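Local atomic coordinates of putative GGDEF domain protein (PDB entry 7E6G), a protein that probably makes the bacterial second messenger cyclic di-GMP from two molecules of GTP, as a magnesium-dependent diguanylate cyclase of the GGDEF family. Residues L135-V140 and G177-E182. Sequence-based numbering, arbitrary orientation.
Sequences LAMLDV and GRWGGE. With MG (magnesium ion), chain G; G2P (phosphomethylphosphonic acid guanylate ester), chain H.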
loop_
_atom_site.group_PDB
_atom_site.type_symbol
_atom_site.label_atom_id
_atom_site.label_comp_id
_atom_site.label_asym_id
_atom_site.label_seq_id
_atom_site.Cartn_x
_atom_site.Cartn_y
_atom_site.Cartn_z
ATOM N N LEU A 135 -4.953 34.778 34.892
ATOM C CA LEU A 135 -3.685 35.221 34.342
ATOM C C LEU A 135 -2.811 35.674 35.500
ATOM O O LEU A 135 -3.231 36.515 36.302
ATOM C CB LEU A 135 -3.925 36.381 33.375
ATOM C CG LEU A 135 -3.256 36.422 32.014
ATOM C CD1 LEU A 135 -3.481 35.110 31.282
ATOM C CD2 LEU A 135 -3.858 37.591 31.258
ATOM N N ALA A 136 -1.606 35.123 35.600
ATOM C CA ALA A 136 -0.637 35.556 36.605
ATOM C C ALA A 136 0.631 36.010 35.891
ATOM O O ALA A 136 1.222 35.247 35.133
ATOM C CB ALA A 136 -0.350 34.427 37.597
ATOM N N MET A 137 1.031 37.254 36.090
ATOM C CA MET A 137 2.233 37.783 35.461
ATOM C C MET A 137 3.303 37.997 36.527
ATOM O O MET A 137 3.097 38.727 37.500
ATOM C CB MET A 137 1.952 39.079 34.703
ATOM C CG MET A 137 3.041 39.418 33.673
ATOM S SD MET A 137 2.693 40.969 32.826
ATOM C CE MET A 137 1.468 40.430 31.619
ATOM N N LEU A 138 4.446 37.386 36.314
ATOM C CA LEU A 138 5.501 37.242 37.294
ATOM C C LEU A 138 6.736 37.957 36.761
ATOM O O LEU A 138 7.063 37.833 35.586
ATOM C CB LEU A 138 5.748 35.745 37.514
ATOM C CG LEU A 138 6.529 35.180 38.689
ATOM C CD1 LEU A 138 5.709 34.125 39.405
ATOM C CD2 LEU A 138 7.844 34.591 38.172
ATOM N N ASP A 139 7.398 38.741 37.607
ATOM C CA ASP A 139 8.575 39.515 37.214
ATOM C C ASP A 139 9.631 39.341 38.294
ATOM O O ASP A 139 9.345 39.559 39.475
ATOM C CB ASP A 139 8.227 41.001 37.028
ATOM C CG ASP A 139 9.435 41.867 36.652
ATOM O OD1 ASP A 139 10.466 41.853 37.366
ATOM O OD2 ASP A 139 9.344 42.606 35.643
ATOM N N VAL A 140 10.849 38.974 37.886
ATOM C CA VAL A 140 11.906 38.660 38.841
ATOM C C VAL A 140 12.390 39.930 39.538
ATOM O O VAL A 140 12.643 40.966 38.903
ATOM C CB VAL A 140 13.057 37.922 38.140
ATOM C CG1 VAL A 140 14.169 37.588 39.138
ATOM C CG2 VAL A 140 12.536 36.650 37.497
ATOM N N GLY A 177 4.488 30.571 30.307
ATOM C CA GLY A 177 5.202 31.104 29.168
ATOM C C GLY A 177 6.230 32.149 29.550
ATOM O O GLY A 177 6.067 32.884 30.530
ATOM N N ARG A 178 7.308 32.199 28.765
ATOM C CA ARG A 178 8.285 33.272 28.856
ATOM C C ARG A 178 7.714 34.518 28.183
ATOM O O ARG A 178 7.426 34.508 26.986
ATOM C CB ARG A 178 9.599 32.841 28.212
ATOM C CG ARG A 178 10.623 33.960 28.145
ATOM C CD ARG A 178 11.984 33.454 28.480
ATOM N NE ARG A 178 12.877 34.512 28.927
ATOM C CZ ARG A 178 14.180 34.490 28.675
ATOM N NH1 ARG A 178 14.692 33.479 27.983
ATOM N NH2 ARG A 178 14.967 35.469 29.089
ATOM N N TRP A 179 7.528 35.583 28.953
ATOM C CA TRP A 179 6.822 36.758 28.460
ATOM C C TRP A 179 7.768 37.896 28.112
ATOM O O TRP A 179 7.401 38.773 27.324
ATOM C CB TRP A 179 5.801 37.219 29.518
ATOM C CG TRP A 179 4.789 38.282 29.111
ATOM C CD1 TRP A 179 4.658 39.548 29.649
ATOM C CD2 TRP A 179 3.747 38.160 28.134
ATOM N NE1 TRP A 179 3.616 40.215 29.050
ATOM C CE2 TRP A 179 3.035 39.383 28.123
ATOM C CE3 TRP A 179 3.348 37.139 27.262
ATOM C CZ2 TRP A 179 1.946 39.611 27.259
ATOM C CZ3 TRP A 179 2.259 37.365 26.409
ATOM C CH2 TRP A 179 1.576 38.592 26.415
ATOM N N GLY A 180 8.970 37.879 28.670
ATOM C CA GLY A 180 9.936 38.941 28.525
ATOM C C GLY A 180 11.288 38.454 29.002
ATOM O O GLY A 180 11.482 37.268 29.274
ATOM N N GLY A 181 12.233 39.382 29.090
ATOM C CA GLY A 181 13.560 39.005 29.542
ATOM C C GLY A 181 13.530 38.233 30.847
ATOM O O GLY A 181 14.164 37.184 30.983
ATOM N N GLU A 182 12.776 38.738 31.821
ATOM C CA GLU A 182 12.669 38.127 33.138
ATOM C C GLU A 182 11.226 38.215 33.622
ATOM O O GLU A 182 10.953 38.438 34.805
ATOM C CB GLU A 182 13.637 38.784 34.127
ATOM C CG GLU A 182 13.974 40.243 33.799
ATOM C CD GLU A 182 13.226 41.237 34.692
ATOM O OE1 GLU A 182 12.418 42.037 34.159
ATOM O OE2 GLU A 182 13.444 41.222 35.926
HETATM MG MG MG G . 12.727 42.523 37.224
HETATM P PG G2P H . 12.920 44.931 39.591
HETATM O O1G G2P H . 11.815 44.349 39.201
HETATM O O2G G2P H . 13.353 44.472 40.729
HETATM O O3G G2P H . 12.924 46.261 39.506
HETATM O O3B G2P H . 13.840 44.449 38.469
HETATM P PB G2P H . 15.349 44.411 38.034
HETATM O O1B G2P H . 15.534 43.133 37.902
HETATM O O2B G2P H . 16.201 45.046 38.833
HETATM C C3A G2P H . 15.604 45.190 36.510
HETATM P PA G2P H . 14.689 44.997 35.164
HETATM O O1A G2P H . 14.611 46.383 35.243
HETATM O O2A G2P H . 13.783 44.123 35.861
HETATM O "O5'" G2P H . 15.960 44.431 34.647
HETATM C "C5'" G2P H . 16.165 43.042 34.417
HETATM C "C4'" G2P H . 17.436 42.768 33.679
HETATM O "O4'" G2P H . 17.091 41.739 32.939
HETATM C "C3'" G2P H . 17.612 43.731 32.632
HETATM O "O3'" G2P H . 18.763 44.427 32.912
HETATM C "C2'" G2P H . 17.736 42.850 31.454
HETATM O "O2'" G2P H . 18.700 43.190 30.549
HETATM C "C1'" G2P H . 18.071 41.614 32.065
HETATM N N9 G2P H . 17.814 40.512 31.219
HETATM C C8 G2P H . 16.859 40.583 30.352
HETATM N N7 G2P H . 16.779 39.484 29.673
HETATM C C5 G2P H . 17.662 38.691 30.098
HETATM C C6 G2P H . 17.964 37.464 29.756
HETATM O O6 G2P H . 17.414 36.854 28.897
HETATM N N1 G2P H . 18.983 36.828 30.415
HETATM C C2 G2P H . 19.641 37.496 31.378
HETATM N N2 G2P H . 20.544 36.902 31.960
HETATM N N3 G2P H . 19.298 38.738 31.676
HETATM C C4 G2P H . 18.304 39.329 31.069
#
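Asp139, Val140 and Glu182 converge on one magnesium ion in the active site of the GGDEF domain, where the signature hairpin, here Gly-Gly-Glu-Glu-Phe from Gly180 onward, faces the end of the central strand. Glu182 OE2 is 2.0 Å from the metal, which Asp139 OD1 and Val140 O also bind, together with O3B and O2A of the GTP analogue G2P. The two carboxylate planes stand 81° apart, and the ion, with Lys251 and Arg213 of the second subunit, probably offsets the repulsion between them. Asp139 CG lies anti to its backbone N (chi1 178°), which carries OD1 to the metal. Lys251 donates a hydrogen bond to that same oxygen, while OD2 forms a salt bridge with Arg213 of the second subunit.

In the second shell, Val140 N donates to Glu182 O at 3.1 Å, a nearly straight bond that ties the backbones of the two metal-binding residues together directly. Val140 CG2 rests against the same carbonyl oxygen. On the guanine side, Arg178 NH2 donates hydrogen bonds to G2P O6 and to Gly181 O, the latter at 2.7 Å, and NE bonds Gly180 O, so the guanidinium braces the glycine turn, consistent with a part in recognising the guanine. Two residues back along the strand from Asp139, Met137 bends at chi3 (-79°) and meets the indole of Trp179 in an oblique Met-aromatic contact, its CE methyl 3.4 Å from Trp179 NE1.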